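Local coordinates for amino acid ABC transporter, periplasmic amino acid-binding protein (Brucella ovis, PDB 4Z9N) that binds glutathione in the cleft between its two lobes and probably delivers such solutes to an ABC transporter for uptake, at residues D[69-73]-D[138-142]; D[88-92]-D[103-107]; D[108-114]-D[207-213]; D[127-132]-D[154-159]; D[171-175]-D[195-201]. One frame throughout, in Å; residues are numbered along the deposited sequence.

Contact 1: D[69-73]-D[138-142]. With GSH (glutathione), chain U.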
# COMPACT_ATOMS: atom_id res chain seq x y z
N ASN D 69 -1.76 4.70 25.81
CA ASN D 69 -3.00 5.39 25.47
C ASN D 69 -2.76 6.26 24.23
O ASN D 69 -1.63 6.34 23.72
CB ASN D 69 -3.54 6.21 26.67
CG ASN D 69 -2.69 7.42 27.03
OD1 ASN D 69 -2.16 8.11 26.17
ND2 ASN D 69 -2.56 7.68 28.34
N ALA D 70 -3.82 6.89 23.74
CA ALA D 70 -3.77 7.54 22.44
C ALA D 70 -2.74 8.67 22.41
O ALA D 70 -2.21 9.03 21.35
CB ALA D 70 -5.15 8.07 22.08
N LYS D 71 -2.48 9.24 23.58
CA LYS D 71 -1.60 10.40 23.69
C LYS D 71 -0.12 10.08 23.90
O LYS D 71 0.74 10.91 23.62
CB LYS D 71 -2.09 11.29 24.83
CG LYS D 71 -3.28 12.13 24.45
CD LYS D 71 -3.63 13.09 25.58
CE LYS D 71 -4.16 14.39 25.01
NZ LYS D 71 -4.33 15.42 26.08
N GLU D 72 0.21 8.89 24.38
CA GLU D 72 1.61 8.60 24.66
C GLU D 72 2.22 7.66 23.62
O GLU D 72 3.42 7.41 23.64
CB GLU D 72 1.74 7.99 26.06
CG GLU D 72 1.03 6.68 26.21
CD GLU D 72 0.74 6.32 27.66
OE1 GLU D 72 1.26 6.98 28.58
OE2 GLU D 72 -0.02 5.35 27.88
N ARG D 73 1.41 7.16 22.69
CA ARG D 73 1.88 6.12 21.77
C ARG D 73 3.02 6.58 20.85
O ARG D 73 3.97 5.82 20.61
CB ARG D 73 0.71 5.59 20.93
CG ARG D 73 -0.08 6.69 20.19
CD ARG D 73 -1.28 6.13 19.41
NE ARG D 73 -2.26 7.20 19.17
CZ ARG D 73 -3.19 7.19 18.22
NH1 ARG D 73 -3.27 6.18 17.35
NH2 ARG D 73 -4.03 8.21 18.12
N GLN D 138 -12.05 10.24 22.19
CA GLN D 138 -10.77 10.42 22.88
C GLN D 138 -9.90 11.51 22.29
O GLN D 138 -9.84 11.69 21.08
CB GLN D 138 -9.98 9.12 22.88
CG GLN D 138 -10.24 8.30 24.11
CD GLN D 138 -9.40 7.06 24.13
OE1 GLN D 138 -9.86 6.00 23.76
NE2 GLN D 138 -8.14 7.20 24.54
N ALA D 139 -9.23 12.24 23.17
CA ALA D 139 -8.22 13.21 22.77
C ALA D 139 -7.03 12.49 22.12
O ALA D 139 -6.77 11.30 22.39
CB ALA D 139 -7.75 14.02 23.98
N GLY D 140 -6.30 13.22 21.28
CA GLY D 140 -5.12 12.69 20.62
C GLY D 140 -5.44 11.67 19.53
O GLY D 140 -4.64 10.78 19.28
N THR D 141 -6.60 11.80 18.89
CA THR D 141 -6.99 10.89 17.81
C THR D 141 -7.37 11.61 16.52
O THR D 141 -7.77 12.78 16.54
CB THR D 141 -8.20 10.01 18.22
OG1 THR D 141 -9.34 10.85 18.48
CG2 THR D 141 -7.88 9.17 19.44
N THR D 142 -7.28 10.90 15.40
CA THR D 142 -7.88 11.38 14.16
C THR D 142 -9.39 11.58 14.36
O THR D 142 -10.01 12.50 13.82
CB THR D 142 -7.67 10.39 13.02
OG1 THR D 142 -8.07 9.09 13.46
CG2 THR D 142 -6.20 10.34 12.59
N1 GSH U . -7.25 5.15 14.62
CA1 GSH U . -7.47 6.38 15.39
C1 GSH U . -6.13 7.12 15.50
O11 GSH U . -6.12 8.28 15.99
O12 GSH U . -5.06 6.58 15.11
CB1 GSH U . -7.97 6.09 16.81
CG1 GSH U . -6.94 5.22 17.54
CD1 GSH U . -7.31 5.15 19.02
OE1 GSH U . -6.55 5.48 19.88
N2 GSH U . -8.63 4.66 19.36
CA2 GSH U . -8.99 4.62 20.76
C2 GSH U . -8.09 3.67 21.57
O2 GSH U . -7.43 2.81 21.08
CB2 GSH U . -10.48 4.32 20.92
SG2 GSH U . -10.90 2.62 20.46
N3 GSH U . -8.03 3.89 23.00
CA3 GSH U . -7.21 3.05 23.82
C3 GSH U . -6.32 3.95 24.68
O31 GSH U . -5.69 3.43 25.65
O32 GSH U . -6.20 5.19 24.43
O HOH W 1 -1.73 11.38 20.00
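Arg-73 reaches Gly-140 with one guanidinium nitrogen: NH2 gives a hydrogen bond of 2.9 Å to Gly-140 O, which lies in the guanidinium plane at its edge. The rest of the group works on glutathione. NH2 also donates to O11 and NH1 to O12 of the same carboxylate, the NH2 bond to O11 being almost straight at 179°, while glutathione OE1 sits over one face of the guanidinium. From the other segment, Thr-142 N donates to O11 as well. At the far end of the ligand the Gln-138 amide uses both its atoms, NE2 donating to O32 at 2.8 Å and OE1 accepting from N3 at 2.9 Å; that pairing fixes which way round the amide lies. Between these polar ends the Ala-70 methyl packs against Ala-139 O at 3.6 Å.

The second shell fixes the rotation of the guanidinium. Its NE donates to Ala-70 O at 2.8 Å, close to the guanidinium plane, and a water joins Ala-70 O to Gly-140 O. The Asn-69 side chain folds back in an Asx turn, OD1 accepting from Lys-71 N, while Thr-89 OG1 is bonded to Arg-73 NH1. Lys-71 lays CE on the Ala-139 methyl and carries NZ on to a salt bridge with Glu-164. The 69-73 loop runs from strand 63-67 into helix 73-78, facing the link between strand 134-138 and helix 142-153 across the binding cleft.

Contact 2: D[88-92]-D[103-107]. With GSH (glutathione), chain U.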
# COMPACT_ATOMS: atom_id res chain seq x y z
N ASN D 88 -3.87 -0.00 16.23
CA ASN D 88 -5.03 0.65 15.60
C ASN D 88 -4.77 2.14 15.35
O ASN D 88 -5.61 2.98 15.62
CB ASN D 88 -6.34 0.45 16.45
CG ASN D 88 -6.20 0.83 17.95
OD1 ASN D 88 -5.43 0.21 18.71
ND2 ASN D 88 -6.99 1.81 18.39
N THR D 89 -3.59 2.41 14.79
CA THR D 89 -3.08 3.77 14.61
C THR D 89 -3.11 4.17 13.14
O THR D 89 -2.45 3.56 12.29
CB THR D 89 -1.66 3.89 15.16
OG1 THR D 89 -1.67 3.83 16.60
CG2 THR D 89 -1.00 5.16 14.68
N THR D 90 -3.88 5.21 12.84
CA THR D 90 -4.11 5.59 11.45
C THR D 90 -2.88 6.23 10.79
O THR D 90 -2.26 7.13 11.34
CB THR D 90 -5.32 6.55 11.36
OG1 THR D 90 -6.48 5.88 11.87
CG2 THR D 90 -5.56 6.99 9.92
N TRP D 91 -2.52 5.73 9.62
CA TRP D 91 -1.53 6.36 8.75
C TRP D 91 -2.11 7.63 8.13
O TRP D 91 -3.09 7.56 7.39
CB TRP D 91 -1.12 5.39 7.64
CG TRP D 91 0.05 5.78 6.77
CD1 TRP D 91 0.66 7.01 6.64
CD2 TRP D 91 0.75 4.89 5.92
NE1 TRP D 91 1.73 6.91 5.75
CE2 TRP D 91 1.78 5.62 5.29
CE3 TRP D 91 0.60 3.53 5.62
CZ2 TRP D 91 2.65 5.02 4.39
CZ3 TRP D 91 1.46 2.95 4.73
CH2 TRP D 91 2.49 3.69 4.13
N THR D 92 -1.53 8.78 8.46
CA THR D 92 -1.93 10.06 7.86
C THR D 92 -0.69 10.80 7.42
O THR D 92 0.41 10.50 7.89
CB THR D 92 -2.67 10.97 8.87
OG1 THR D 92 -1.72 11.46 9.84
CG2 THR D 92 -3.78 10.18 9.59
N PHE D 103 5.72 4.16 8.04
CA PHE D 103 4.72 3.10 8.15
C PHE D 103 5.12 1.98 7.22
O PHE D 103 5.42 2.21 6.05
CB PHE D 103 3.33 3.64 7.82
CG PHE D 103 2.85 4.69 8.78
CD1 PHE D 103 3.21 6.03 8.62
CD2 PHE D 103 2.07 4.33 9.87
CE1 PHE D 103 2.79 6.98 9.53
CE2 PHE D 103 1.65 5.29 10.78
CZ PHE D 103 2.01 6.60 10.61
N ALA D 104 5.13 0.76 7.75
CA ALA D 104 5.66 -0.37 7.00
C ALA D 104 4.56 -1.11 6.23
O ALA D 104 4.84 -1.99 5.42
CB ALA D 104 6.38 -1.32 7.93
N GLY D 105 3.31 -0.73 6.46
CA GLY D 105 2.20 -1.46 5.86
C GLY D 105 0.91 -1.12 6.58
O GLY D 105 0.93 -0.46 7.62
N ILE D 106 -0.21 -1.56 6.02
CA ILE D 106 -1.54 -1.31 6.55
C ILE D 106 -2.14 -2.67 6.88
O ILE D 106 -2.44 -3.44 5.98
CB ILE D 106 -2.42 -0.53 5.56
CG1 ILE D 106 -1.91 0.91 5.39
CG2 ILE D 106 -3.88 -0.54 6.01
CD1 ILE D 106 -2.38 1.55 4.08
N ASN D 107 -2.29 -2.99 8.16
CA ASN D 107 -2.78 -4.32 8.48
C ASN D 107 -4.30 -4.36 8.62
O ASN D 107 -4.89 -5.43 8.70
CB ASN D 107 -2.07 -4.89 9.73
CG ASN D 107 -2.40 -4.16 11.02
OD1 ASN D 107 -2.81 -3.00 11.05
ND2 ASN D 107 -2.17 -4.86 12.13
N1 GSH U . -7.25 5.15 14.62
CA1 GSH U . -7.47 6.38 15.39
C1 GSH U . -6.13 7.12 15.50
O11 GSH U . -6.12 8.28 15.99
O12 GSH U . -5.06 6.58 15.11
CB1 GSH U . -7.97 6.09 16.81
CG1 GSH U . -6.94 5.22 17.54
CD1 GSH U . -7.31 5.15 19.02
OE1 GSH U . -6.55 5.48 19.88
N2 GSH U . -8.63 4.66 19.36
CA2 GSH U . -8.99 4.62 20.76
C2 GSH U . -8.09 3.67 21.57
O2 GSH U . -7.43 2.81 21.08
CB2 GSH U . -10.48 4.32 20.92
SG2 GSH U . -10.90 2.62 20.46
N3 GSH U . -8.03 3.89 23.00
CA3 GSH U . -7.21 3.05 23.82
C3 GSH U . -6.32 3.95 24.68
O31 GSH U . -5.69 3.43 25.65
O32 GSH U . -6.20 5.19 24.43
O HOH W 2 -3.00 -1.79 13.56
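Trp-91 and Phe-103 meet because their first torsions swing the two rings into one another's path: CG of Trp-91 stands anti to its own backbone N (chi1 -170°), whereas CG of Phe-103 lies beside the backbone N (chi1 -64°). The two side chains run antiparallel alongside one another and overlap in a face-to-face stack, the centroids of the indole five-membered ring and the phenyl ring 3.9 Å apart with planes at 18°. Each CB completes the overlap with a CH-pi contact. Phe-103 CB sits 3.3 Å from the centroid of the indole six-membered ring, and Trp-91 CB lies 4.1 Å from the phenyl centroid. At the indole edge, Ile-106 CG1 touches Trp-91 CE3 at 3.6 Å, the isoleucine side chain lying roughly perpendicular to that of the tryptophan.

This packing ties the loop ahead of helix 93-97 to strand 101-117, which runs between the lobes in this family 3 solute-binding fold. Trp-91 NE1 donates to Asp-96, one of the sodium ligands, so the stacked indole is also fixed by its polar edge.

The same loop serves glutathione a few residues earlier. Ligand N1 is held by Asn-88 O and Thr-90 OG1, each at 2.9 Å, and Thr-90 OG1 is also hydrogen-bonded to Glu-211 OE1. Thr-90 N donates to ligand O12, and Asn-88 ND2 donates to ligand O2 at 2.9 Å.

Contact 3: D[108-114]-D[207-213]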
# COMPACT_ATOMS: atom_id res chain seq x y z
N TYR D 108 -4.95 -3.20 8.61
CA TYR D 108 -6.40 -3.19 8.68
C TYR D 108 -6.92 -1.85 8.16
O TYR D 108 -6.60 -0.82 8.74
CB TYR D 108 -6.88 -3.44 10.12
CG TYR D 108 -8.38 -3.65 10.21
CD1 TYR D 108 -9.25 -2.58 10.27
CD2 TYR D 108 -8.91 -4.93 10.19
CE1 TYR D 108 -10.61 -2.77 10.32
CE2 TYR D 108 -10.27 -5.14 10.24
CZ TYR D 108 -11.11 -4.05 10.30
OH TYR D 108 -12.47 -4.24 10.33
N TYR D 109 -7.67 -1.88 7.06
CA TYR D 109 -8.34 -0.67 6.56
C TYR D 109 -9.64 -0.47 7.31
O TYR D 109 -10.50 -1.33 7.26
CB TYR D 109 -8.63 -0.76 5.06
CG TYR D 109 -7.40 -0.85 4.19
CD1 TYR D 109 -6.82 -2.08 3.93
CD2 TYR D 109 -6.83 0.28 3.63
CE1 TYR D 109 -5.69 -2.19 3.13
CE2 TYR D 109 -5.70 0.19 2.83
CZ TYR D 109 -5.14 -1.05 2.59
OH TYR D 109 -4.02 -1.15 1.79
N ASP D 110 -9.78 0.66 8.00
CA ASP D 110 -11.01 0.95 8.74
C ASP D 110 -11.54 2.34 8.36
O ASP D 110 -10.99 3.01 7.48
CB ASP D 110 -10.75 0.86 10.25
CG ASP D 110 -11.96 0.38 11.03
OD1 ASP D 110 -13.06 0.30 10.44
OD2 ASP D 110 -11.80 0.06 12.23
N GLY D 111 -12.62 2.75 9.00
CA GLY D 111 -13.19 4.07 8.81
C GLY D 111 -13.92 4.45 10.08
O GLY D 111 -14.32 3.56 10.85
N GLN D 112 -14.10 5.74 10.32
CA GLN D 112 -14.76 6.20 11.55
C GLN D 112 -16.28 6.08 11.49
O GLN D 112 -16.89 6.39 10.46
CB GLN D 112 -14.38 7.66 11.83
CG GLN D 112 -15.04 8.28 13.05
CD GLN D 112 -14.41 9.62 13.39
OE1 GLN D 112 -13.35 9.96 12.87
NE2 GLN D 112 -15.06 10.38 14.28
N GLY D 113 -16.88 5.63 12.59
CA GLY D 113 -18.32 5.51 12.68
C GLY D 113 -18.86 5.97 14.02
O GLY D 113 -18.11 6.50 14.85
N PHE D 114 -20.17 5.81 14.19
CA PHE D 114 -20.89 6.23 15.40
C PHE D 114 -21.73 5.09 15.96
O PHE D 114 -22.33 4.33 15.21
CB PHE D 114 -21.81 7.41 15.10
CG PHE D 114 -21.08 8.64 14.67
CD1 PHE D 114 -20.76 8.85 13.33
CD2 PHE D 114 -20.67 9.57 15.62
CE1 PHE D 114 -20.08 9.97 12.94
CE2 PHE D 114 -19.98 10.71 15.23
CZ PHE D 114 -19.68 10.91 13.89
N ILE D 207 -19.93 5.96 7.47
CA ILE D 207 -18.49 5.91 7.66
C ILE D 207 -17.94 7.24 7.19
O ILE D 207 -18.08 7.57 6.02
CB ILE D 207 -17.86 4.75 6.89
CG1 ILE D 207 -18.42 3.43 7.41
CG2 ILE D 207 -16.32 4.83 6.94
CD1 ILE D 207 -18.11 2.25 6.54
N ILE D 208 -17.31 8.00 8.09
CA ILE D 208 -17.01 9.39 7.78
C ILE D 208 -15.54 9.67 7.52
O ILE D 208 -15.17 10.82 7.33
CB ILE D 208 -17.53 10.34 8.89
CG1 ILE D 208 -16.70 10.19 10.17
CG2 ILE D 208 -19.01 10.09 9.17
CD1 ILE D 208 -16.88 11.35 11.17
N SER D 209 -14.70 8.64 7.48
CA SER D 209 -13.27 8.87 7.26
C SER D 209 -12.61 7.61 6.74
O SER D 209 -13.18 6.53 6.82
CB SER D 209 -12.58 9.28 8.56
OG SER D 209 -12.51 8.16 9.43
N LYS D 210 -11.40 7.78 6.21
CA LYS D 210 -10.50 6.66 5.95
C LYS D 210 -9.56 6.50 7.14
O LYS D 210 -8.92 7.48 7.56
CB LYS D 210 -9.70 6.90 4.67
CG LYS D 210 -10.54 6.81 3.40
CD LYS D 210 -9.69 7.10 2.16
CE LYS D 210 -9.43 8.60 2.03
NZ LYS D 210 -8.84 8.87 0.66
N GLU D 211 -9.48 5.29 7.68
CA GLU D 211 -8.59 5.04 8.82
C GLU D 211 -7.77 3.78 8.58
O GLU D 211 -8.06 2.70 9.10
CB GLU D 211 -9.39 4.90 10.13
CG GLU D 211 -10.37 6.02 10.41
CD GLU D 211 -9.77 7.25 11.08
OE1 GLU D 211 -8.58 7.27 11.45
OE2 GLU D 211 -10.55 8.23 11.25
N PRO D 212 -6.73 3.90 7.75
CA PRO D 212 -5.85 2.75 7.53
C PRO D 212 -4.89 2.54 8.72
O PRO D 212 -4.05 3.40 9.00
CB PRO D 212 -5.11 3.13 6.23
CG PRO D 212 -5.08 4.66 6.26
CD PRO D 212 -6.43 5.03 6.85
N PHE D 213 -5.03 1.41 9.41
CA PHE D 213 -4.19 1.12 10.58
C PHE D 213 -2.80 0.75 10.09
O PHE D 213 -2.66 -0.17 9.28
CB PHE D 213 -4.76 -0.04 11.41
CG PHE D 213 -6.08 0.26 12.08
CD1 PHE D 213 -6.67 1.52 11.97
CD2 PHE D 213 -6.73 -0.72 12.82
CE1 PHE D 213 -7.90 1.80 12.58
CE2 PHE D 213 -7.97 -0.47 13.43
CZ PHE D 213 -8.54 0.81 13.33
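Tyr-108 to Asp-110 and Glu-211 to Phe-213 run antiparallel, two neighbouring strands of the mixed sheet in this periplasmic binding protein fold. Asp-110 and Glu-211 form a hydrogen-bonded pair: Glu-211 N donates to Asp-110 O at 2.7 Å and Asp-110 N returns a bond to Glu-211 O at 2.9 Å, both donors standing above the carbonyl planes. Phe-213 N donates to Tyr-108 O. Farther along, Ile-208 N bonds Gln-112 O at 2.9 Å, and a side chain stands in for backbone where Gln-112 N donates to Ser-209 OG at 3.0 Å.

That hydroxyl in turn donates a hydrogen bond to Glu-211 OE2, met on the anti side of the carboxylate. The other oxygen, OE1, is bonded to the hydroxyls of Thr-90 and Thr-142, which links the strand to the glutathione pocket. Asp-110 OD2 is bonded to Ser-186, and the Gln-112 amide is satisfied by Thr-182, Thr-143 and Asn-146. Lys-210 turns to the second subunit, forming a salt bridge with Glu-240 there.

Apolar atoms fill in round these bonds. The Tyr-108 and Phe-213 side chains run alongside each other, Tyr-108 CB meeting Phe-213 CD2 at 3.8 Å, their rings oblique. At the other end of the pairing, Ile-208 CD1 packs against Phe-114 CE1 at 3.9 Å.

Contact 4: D[127-132]-D[154-159]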
# COMPACT_ATOMS: atom_id res chain seq x y z
N ALA D 127 -26.32 8.70 11.29
CA ALA D 127 -25.49 9.67 12.00
C ALA D 127 -25.97 11.09 11.71
O ALA D 127 -25.64 12.01 12.45
CB ALA D 127 -24.03 9.52 11.62
N LEU D 128 -26.73 11.27 10.63
CA LEU D 128 -27.21 12.60 10.28
C LEU D 128 -28.37 13.03 11.20
O LEU D 128 -28.86 14.15 11.10
CB LEU D 128 -27.64 12.65 8.81
CG LEU D 128 -26.47 12.64 7.81
CD1 LEU D 128 -26.97 12.62 6.36
CD2 LEU D 128 -25.53 13.82 8.05
N GLN D 129 -28.79 12.14 12.09
CA GLN D 129 -29.84 12.50 13.03
C GLN D 129 -29.26 12.83 14.41
O GLN D 129 -29.98 12.90 15.41
CB GLN D 129 -30.87 11.39 13.13
CG GLN D 129 -31.38 10.90 11.79
CD GLN D 129 -32.21 9.64 11.93
OE1 GLN D 129 -31.79 8.69 12.59
NE2 GLN D 129 -33.39 9.63 11.32
N LEU D 130 -27.95 13.06 14.44
CA LEU D 130 -27.25 13.24 15.71
C LEU D 130 -26.98 14.70 16.07
O LEU D 130 -26.18 14.96 16.97
CB LEU D 130 -25.92 12.47 15.70
CG LEU D 130 -26.08 10.95 15.71
CD1 LEU D 130 -24.70 10.30 15.69
CD2 LEU D 130 -26.89 10.48 16.92
N SER D 131 -27.62 15.64 15.39
CA SER D 131 -27.43 17.05 15.73
C SER D 131 -27.75 17.29 17.20
O SER D 131 -28.80 16.87 17.69
CB SER D 131 -28.31 17.96 14.86
OG SER D 131 -28.04 19.32 15.15
N GLY D 132 -26.82 17.92 17.91
CA GLY D 132 -27.03 18.22 19.32
C GLY D 132 -26.65 17.13 20.30
O GLY D 132 -26.52 17.38 21.49
N ASN D 154 -22.06 19.16 7.77
CA ASN D 154 -23.46 18.79 7.68
C ASN D 154 -24.36 19.68 8.52
O ASN D 154 -25.53 19.36 8.73
CB ASN D 154 -23.64 17.33 8.08
CG ASN D 154 -23.09 16.39 7.03
OD1 ASN D 154 -23.72 16.20 5.99
ND2 ASN D 154 -21.91 15.82 7.28
N LYS D 155 -23.81 20.79 8.99
CA LYS D 155 -24.59 21.80 9.70
C LYS D 155 -25.31 21.20 10.92
O LYS D 155 -26.46 21.56 11.20
CB LYS D 155 -25.61 22.45 8.76
CG LYS D 155 -25.01 23.08 7.51
CD LYS D 155 -24.10 24.23 7.85
CE LYS D 155 -24.00 25.22 6.68
NZ LYS D 155 -23.43 24.61 5.44
N MET D 156 -24.64 20.30 11.63
CA MET D 156 -25.20 19.73 12.84
C MET D 156 -24.60 20.37 14.09
O MET D 156 -23.42 20.70 14.12
CB MET D 156 -24.97 18.22 12.86
CG MET D 156 -25.78 17.48 11.81
SD MET D 156 -25.74 15.70 12.08
CE MET D 156 -24.01 15.36 11.76
N GLU D 157 -25.43 20.53 15.12
CA GLU D 157 -24.97 21.12 16.37
C GLU D 157 -23.95 20.17 17.00
O GLU D 157 -24.21 18.98 17.14
CB GLU D 157 -26.13 21.37 17.33
CG GLU D 157 -25.67 21.92 18.69
CD GLU D 157 -26.78 22.04 19.73
OE1 GLU D 157 -27.91 22.45 19.38
OE2 GLU D 157 -26.52 21.71 20.91
N TYR D 158 -22.80 20.72 17.40
CA TYR D 158 -21.64 19.91 17.77
C TYR D 158 -21.40 19.93 19.29
O TYR D 158 -21.13 20.98 19.87
CB TYR D 158 -20.42 20.45 17.00
CG TYR D 158 -19.08 19.76 17.24
CD1 TYR D 158 -18.89 18.41 16.97
CD2 TYR D 158 -17.99 20.50 17.72
CE1 TYR D 158 -17.64 17.80 17.18
CE2 TYR D 158 -16.76 19.90 17.93
CZ TYR D 158 -16.59 18.57 17.66
OH TYR D 158 -15.36 18.01 17.89
N ASN D 159 -21.53 18.76 19.92
CA ASN D 159 -21.39 18.60 21.37
C ASN D 159 -20.46 17.44 21.73
O ASN D 159 -20.91 16.44 22.29
CB ASN D 159 -22.75 18.38 22.04
CG ASN D 159 -23.52 19.66 22.27
OD1 ASN D 159 -22.95 20.66 22.70
ND2 ASN D 159 -24.82 19.63 22.03
O HOH W 3 -29.24 20.46 12.28
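This is a largely polar, partly buried contact between two loops at the far end of one lobe of the periplasmic binding protein fold, where the approach to strand 134-138 passes the turn between helix 142-153 and strand 159-163. Those two strands run parallel, so the turn closes a beta-alpha-beta unit. The helix ends in a Schellman motif with Lys-155, at positive phi, as its C-prime residue.

Ser-131 makes the first link. Its OG stands anti to the backbone N (chi1 -177°), and accepts from Glu-157 N at 2.9 Å with the bond bent little, to 164°. One residue on, Gly-132 N donates to Glu-157 O at 2.9 Å, so neighbouring positions grip both backbone polar atoms of Glu-157.

Met-156 supplies the apolar part. Its CB rests against Ser-131 CB at 3.9 Å, its SD comes close to the carbonyl oxygens of Ala-127 and Leu-128, and the bend at the last torsion turns CE toward Ala-127 O. Nearby, the Leu-128 CD2 methyl packs on the Asn-154 amide, whose ND2 donates to Tyr-150 O.

Asn-159 holds the other end: one ND2 serves both segments, donating to Glu-157 OE2 and, from above the carbonyl plane, to Gly-132 O at 2.9 Å.

Contact 5: D[171-175]-D[195-201]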
# COMPACT_ATOMS: atom_id res chain seq x y z
N ALA D 171 -17.28 4.42 30.13
CA ALA D 171 -18.20 4.51 31.26
C ALA D 171 -19.22 5.62 31.05
O ALA D 171 -20.40 5.46 31.38
CB ALA D 171 -17.43 4.72 32.56
N ALA D 172 -18.77 6.73 30.49
CA ALA D 172 -19.64 7.89 30.27
C ALA D 172 -20.70 7.61 29.20
O ALA D 172 -21.83 8.11 29.29
CB ALA D 172 -18.81 9.09 29.87
N TYR D 173 -20.33 6.82 28.20
CA TYR D 173 -21.26 6.40 27.16
C TYR D 173 -22.29 5.41 27.71
O TYR D 173 -23.49 5.56 27.51
CB TYR D 173 -20.52 5.78 25.98
CG TYR D 173 -21.43 5.11 24.97
CD1 TYR D 173 -22.31 5.86 24.20
CD2 TYR D 173 -21.39 3.74 24.78
CE1 TYR D 173 -23.15 5.25 23.27
CE2 TYR D 173 -22.21 3.12 23.85
CZ TYR D 173 -23.09 3.88 23.11
OH TYR D 173 -23.91 3.25 22.20
N ASP D 174 -21.80 4.39 28.40
CA ASP D 174 -22.66 3.31 28.88
C ASP D 174 -23.65 3.82 29.93
O ASP D 174 -24.80 3.37 29.99
CB ASP D 174 -21.83 2.16 29.44
CG ASP D 174 -22.53 0.83 29.33
OD1 ASP D 174 -23.57 0.78 28.63
OD2 ASP D 174 -22.05 -0.17 29.91
N SER D 175 -23.19 4.76 30.74
CA SER D 175 -24.02 5.28 31.83
C SER D 175 -25.12 6.18 31.28
O SER D 175 -26.10 6.48 31.97
CB SER D 175 -23.16 6.06 32.82
OG SER D 175 -22.73 7.28 32.23
N LEU D 195 -19.47 -3.46 27.16
CA LEU D 195 -20.53 -2.67 27.77
C LEU D 195 -21.47 -3.59 28.55
O LEU D 195 -21.44 -4.81 28.38
CB LEU D 195 -21.29 -1.88 26.71
CG LEU D 195 -20.40 -0.94 25.88
CD1 LEU D 195 -21.23 -0.07 24.97
CD2 LEU D 195 -19.55 -0.06 26.81
N ALA D 196 -22.31 -2.99 29.39
CA ALA D 196 -23.20 -3.77 30.25
C ALA D 196 -24.13 -4.66 29.44
O ALA D 196 -24.28 -5.85 29.75
CB ALA D 196 -24.01 -2.84 31.15
N ASN D 197 -24.76 -4.10 28.41
CA ASN D 197 -25.65 -4.86 27.53
C ASN D 197 -25.31 -4.65 26.05
O ASN D 197 -25.98 -3.87 25.37
CB ASN D 197 -27.10 -4.47 27.77
CG ASN D 197 -27.56 -4.76 29.18
OD1 ASN D 197 -27.90 -5.89 29.52
ND2 ASN D 197 -27.54 -3.73 30.03
N PRO D 198 -24.29 -5.36 25.55
CA PRO D 198 -23.81 -5.20 24.17
C PRO D 198 -24.92 -5.18 23.12
O PRO D 198 -24.85 -4.37 22.20
CB PRO D 198 -22.90 -6.41 23.99
CG PRO D 198 -22.35 -6.64 25.36
CD PRO D 198 -23.51 -6.38 26.28
N ASP D 199 -25.94 -6.03 23.28
CA ASP D 199 -27.00 -6.18 22.28
C ASP D 199 -27.87 -4.94 22.06
O ASP D 199 -28.53 -4.82 21.03
CB ASP D 199 -27.91 -7.35 22.65
CG ASP D 199 -27.27 -8.70 22.37
OD1 ASP D 199 -26.23 -8.73 21.68
OD2 ASP D 199 -27.82 -9.73 22.82
N ASP D 200 -27.88 -4.02 23.01
CA ASP D 200 -28.68 -2.81 22.86
C ASP D 200 -28.00 -1.75 22.00
O ASP D 200 -28.58 -0.70 21.74
CB ASP D 200 -29.02 -2.22 24.23
CG ASP D 200 -29.81 -3.17 25.11
OD1 ASP D 200 -30.13 -2.77 26.25
OD2 ASP D 200 -30.12 -4.30 24.67
N HIS D 201 -26.77 -2.01 21.56
CA HIS D 201 -25.99 -0.99 20.85
C HIS D 201 -25.88 -1.24 19.35
O HIS D 201 -25.58 -2.35 18.90
CB HIS D 201 -24.61 -0.87 21.48
CG HIS D 201 -24.65 -0.45 22.92
ND1 HIS D 201 -24.58 0.87 23.32
CD2 HIS D 201 -24.82 -1.18 24.05
CE1 HIS D 201 -24.67 0.94 24.63
NE2 HIS D 201 -24.82 -0.29 25.11
O HOH W 4 -24.96 -1.21 27.84
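Asp-174 reaches Leu-195 and Ala-196 from the last turn of its helix, and can be followed outward atom by atom. CB comes first, 4.1 Å from Leu-195 CD2. With CG set roughly anti to the backbone N (chi1 -153°), the carboxylate extends toward the loop and CG lies 4.0 Å from Leu-195 CB. The two oxygens then part company. OD2 accepts from Ala-196 N at 2.9 Å, on its syn side and 17° out of the carboxylate plane, and also touches the Ala-196 methyl. OD1 accepts from a water at 2.6 Å; that water in turn accepts from Asn-197 N and is hydrogen-bonded to His-201 NE2.

Helix 166-174 is thereby joined to the connection that leads from helix 185-192 into strand 201-203, within one lobe of the solute-binding fold and away from the glutathione. The connection includes a single 3-10 turn at 198-200, and His-201 follows directly.

The histidine is held at both ring nitrogens. Its ND1 pairs with Tyr-173 OH at 2.7 Å, the hydroxyl lying in the imidazole plane at the edge. The tyrosine and histidine rings meet rim to rim, with planes at 51°. Leu-195 packs into the angle the two rings make: CD1 sits 3.5 Å above the centre of the imidazole face and meets the edge of the phenol ring, touching Tyr-173 CE2 at 3.5 Å.

In the fold
Contacts 1, 2 and 3 gather round the glutathione and touch one another, whereas contacts 4 and 5 lie farther from the chain's centre. Contacts 2 and 3 share strand 101-117, and one carboxylate of contact 3 ties it to contacts 1 and 2. Their chemistry differs: contact 1 is charge and amide bonding to ligand, contact 2 aromatic stacking in the buried core, contact 3 backbone pairing in a sheet. Contact 4, the most exposed, relies on backbone and side-chain hydrogen bonds between loops and meets contact 3 through Phe-114. Contact 5 touches none of the others and buries a tyrosine-histidine pair beside a water-bridged carboxylate.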